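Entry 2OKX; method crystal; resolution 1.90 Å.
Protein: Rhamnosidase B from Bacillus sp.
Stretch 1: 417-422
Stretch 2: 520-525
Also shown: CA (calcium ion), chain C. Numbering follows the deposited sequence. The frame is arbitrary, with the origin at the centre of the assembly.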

# COMPACT_ATOMS: atom_id res chain seq x y z
N LEU A 417 20.45 -23.66 7.36
CA LEU A 417 19.07 -23.98 6.98
C LEU A 417 18.16 -24.09 8.20
O LEU A 417 16.98 -23.80 8.13
CB LEU A 417 19.02 -25.27 6.16
CG LEU A 417 19.83 -25.26 4.86
CD1 LEU A 417 19.59 -26.56 4.11
CD2 LEU A 417 19.42 -24.07 4.00
N ASN A 418 18.73 -24.51 9.33
CA ASN A 418 17.96 -24.65 10.57
C ASN A 418 17.29 -23.34 10.95
O ASN A 418 16.28 -23.32 11.66
CB ASN A 418 18.86 -25.09 11.73
CG ASN A 418 19.35 -26.52 11.58
OD1 ASN A 418 20.31 -26.92 12.25
ND2 ASN A 418 18.70 -27.30 10.73
N ALA A 419 17.86 -22.23 10.49
CA ALA A 419 17.32 -20.91 10.81
C ALA A 419 15.90 -20.68 10.31
O ALA A 419 15.17 -19.86 10.86
CB ALA A 419 18.26 -19.82 10.27
N ILE A 420 15.50 -21.40 9.27
CA ILE A 420 14.15 -21.21 8.73
C ILE A 420 13.24 -22.40 8.97
O ILE A 420 12.14 -22.46 8.42
CB ILE A 420 14.19 -20.95 7.21
CG1 ILE A 420 14.82 -22.15 6.50
CG2 ILE A 420 14.96 -19.67 6.93
CD1 ILE A 420 14.57 -22.18 5.00
N LEU A 421 13.70 -23.35 9.79
CA LEU A 421 12.92 -24.55 10.09
C LEU A 421 12.42 -24.58 11.53
O LEU A 421 13.10 -24.12 12.45
CB LEU A 421 13.78 -25.80 9.84
CG LEU A 421 14.29 -26.00 8.41
CD1 LEU A 421 15.21 -27.21 8.36
CD2 LEU A 421 13.11 -26.20 7.46
N PRO A 422 11.21 -25.12 11.75
CA PRO A 422 10.67 -25.18 13.11
C PRO A 422 11.25 -26.42 13.80
O PRO A 422 10.55 -27.41 14.01
CB PRO A 422 9.17 -25.27 12.88
CG PRO A 422 9.08 -26.06 11.61
CD PRO A 422 10.17 -25.46 10.75
CA CA C . 14.52 -23.24 16.28
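Stretch 2 520-525: KLHEIY

A short helical turn and an extended strand can be joined by several modest interactions, among them metal-bound water, and rhamnosidase B from Bacillus sp. offers a compact example. Stretch 2, KLHEIY, is a strand from K520 to Y525 that continues later in the chain, with a local kink at H522 (phi/psi -75/-35). Stretch 1 is built around a 3-10 segment, N418 to I420, whose turns are held by I420 N to L417 O (3.0 Å) and L421 N to N418 O (3.2 Å); beyond I420 the chain opens into a more extended course toward P422. The two chains run in broadly the same direction, obliquely rather than side by side in register. The backbones draw nearest at A419 and E523, with CA atoms 4.7 Å apart; K520 and Y525, the first and last residues of the stretch, make no contact with the turn. Together the stretches bury 238 Å², with A419 contributing the largest share.

The polar link between the backbones rests on the carbonyl of A419. I524 N donates to A419 O at 3.1 Å, a weak hydrogen bond because the angle at the hydrogen is only 134°. The same oxygen receives a CA-H...O contact from E523, with CA 3.2 Å from A419 O and a much straighter angle of 156°. Two successive residues of the strand thus converge on one acceptor, an arrangement that a single carbonyl facing an extended backbone can readily accommodate.

Two apolar contacts accompany this link. The CB of A419 lies 3.6 Å from CD2 of L521, whose t, p rotamer carries that methyl to the alanine. Next along the turn, I420 CG2 meets I524 CG2 at 3.7 Å, although the CA-to-CB bond of I420 points away from the strand; the p rotamer at chi1 leaves the branch methyl within reach.

A third kind of interaction is mediated by calcium and its water shell. The strand supplies a direct ligand, H522 O at 2.6 Å from the calcium ion, whereas the turn is connected through metal-bound waters. Water 1, 2.3 Å from the calcium ion, donates to N418 O at 2.8 Å. Water 2, also 2.3 Å from the ion, donates to L421 O at 2.9 Å and to E523 OE1 at 3.0 Å, bridging the stretches directly. Water 3 lies 2.4 Å from the calcium ion, and three further ligand atoms come from elsewhere in the structure. The principle is general: hydrated metal can tie together carbonyls that, lacking protons of their own, could not hydrogen-bond to one another.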

# COMPACT_ATOMS: atom_id res chain seq x y z
N LYS A 520 23.75 -17.41 16.68
CA LYS A 520 22.92 -18.59 16.51
C LYS A 520 21.51 -18.13 16.20
O LYS A 520 20.84 -17.55 17.05
CB LYS A 520 22.91 -19.45 17.78
CG LYS A 520 24.25 -20.08 18.11
CD LYS A 520 24.13 -20.95 19.35
CE LYS A 520 25.46 -21.57 19.72
NZ LYS A 520 25.35 -22.41 20.94
N LEU A 521 21.06 -18.38 14.98
CA LEU A 521 19.72 -17.98 14.59
C LEU A 521 18.78 -19.15 14.83
O LEU A 521 18.83 -20.17 14.13
CB LEU A 521 19.72 -17.56 13.11
CG LEU A 521 18.45 -16.94 12.51
CD1 LEU A 521 17.91 -15.84 13.42
CD2 LEU A 521 18.79 -16.38 11.13
N HIS A 522 17.93 -19.02 15.86
CA HIS A 522 16.98 -20.07 16.20
C HIS A 522 15.82 -20.11 15.22
O HIS A 522 15.30 -21.18 14.91
CB HIS A 522 16.46 -19.88 17.63
CG HIS A 522 17.45 -20.28 18.68
ND1 HIS A 522 18.51 -19.49 19.04
CD2 HIS A 522 17.57 -21.42 19.40
CE1 HIS A 522 19.25 -20.12 19.94
NE2 HIS A 522 18.70 -21.29 20.17
N GLU A 523 15.42 -18.94 14.74
CA GLU A 523 14.35 -18.85 13.75
C GLU A 523 14.12 -17.44 13.22
O GLU A 523 14.30 -16.45 13.94
CB GLU A 523 13.03 -19.39 14.31
CG GLU A 523 12.53 -18.72 15.58
CD GLU A 523 11.22 -19.31 16.06
OE1 GLU A 523 11.09 -20.56 16.03
OE2 GLU A 523 10.31 -18.55 16.46
N ILE A 524 13.76 -17.38 11.95
CA ILE A 524 13.45 -16.13 11.26
C ILE A 524 12.15 -16.51 10.57
O ILE A 524 12.04 -17.57 9.96
CB ILE A 524 14.57 -15.74 10.25
CG1 ILE A 524 14.15 -14.49 9.46
CG2 ILE A 524 14.86 -16.88 9.30
CD1 ILE A 524 13.97 -13.24 10.31
N TYR A 525 11.14 -15.65 10.68
CA TYR A 525 9.84 -15.95 10.11
C TYR A 525 9.03 -14.68 9.94
O TYR A 525 9.50 -13.58 10.22
CB TYR A 525 9.08 -16.88 11.05
CG TYR A 525 8.94 -16.29 12.44
CD1 TYR A 525 9.92 -16.49 13.41
CD2 TYR A 525 7.87 -15.46 12.76
CE1 TYR A 525 9.84 -15.88 14.67
CE2 TYR A 525 7.77 -14.84 14.00
CZ TYR A 525 8.76 -15.05 14.95
OH TYR A 525 8.67 -14.42 16.17
O HOH W 1 15.70 -23.79 14.37
O HOH W 2 12.58 -22.98 15.04
O HOH W 3 16.49 -23.41 17.64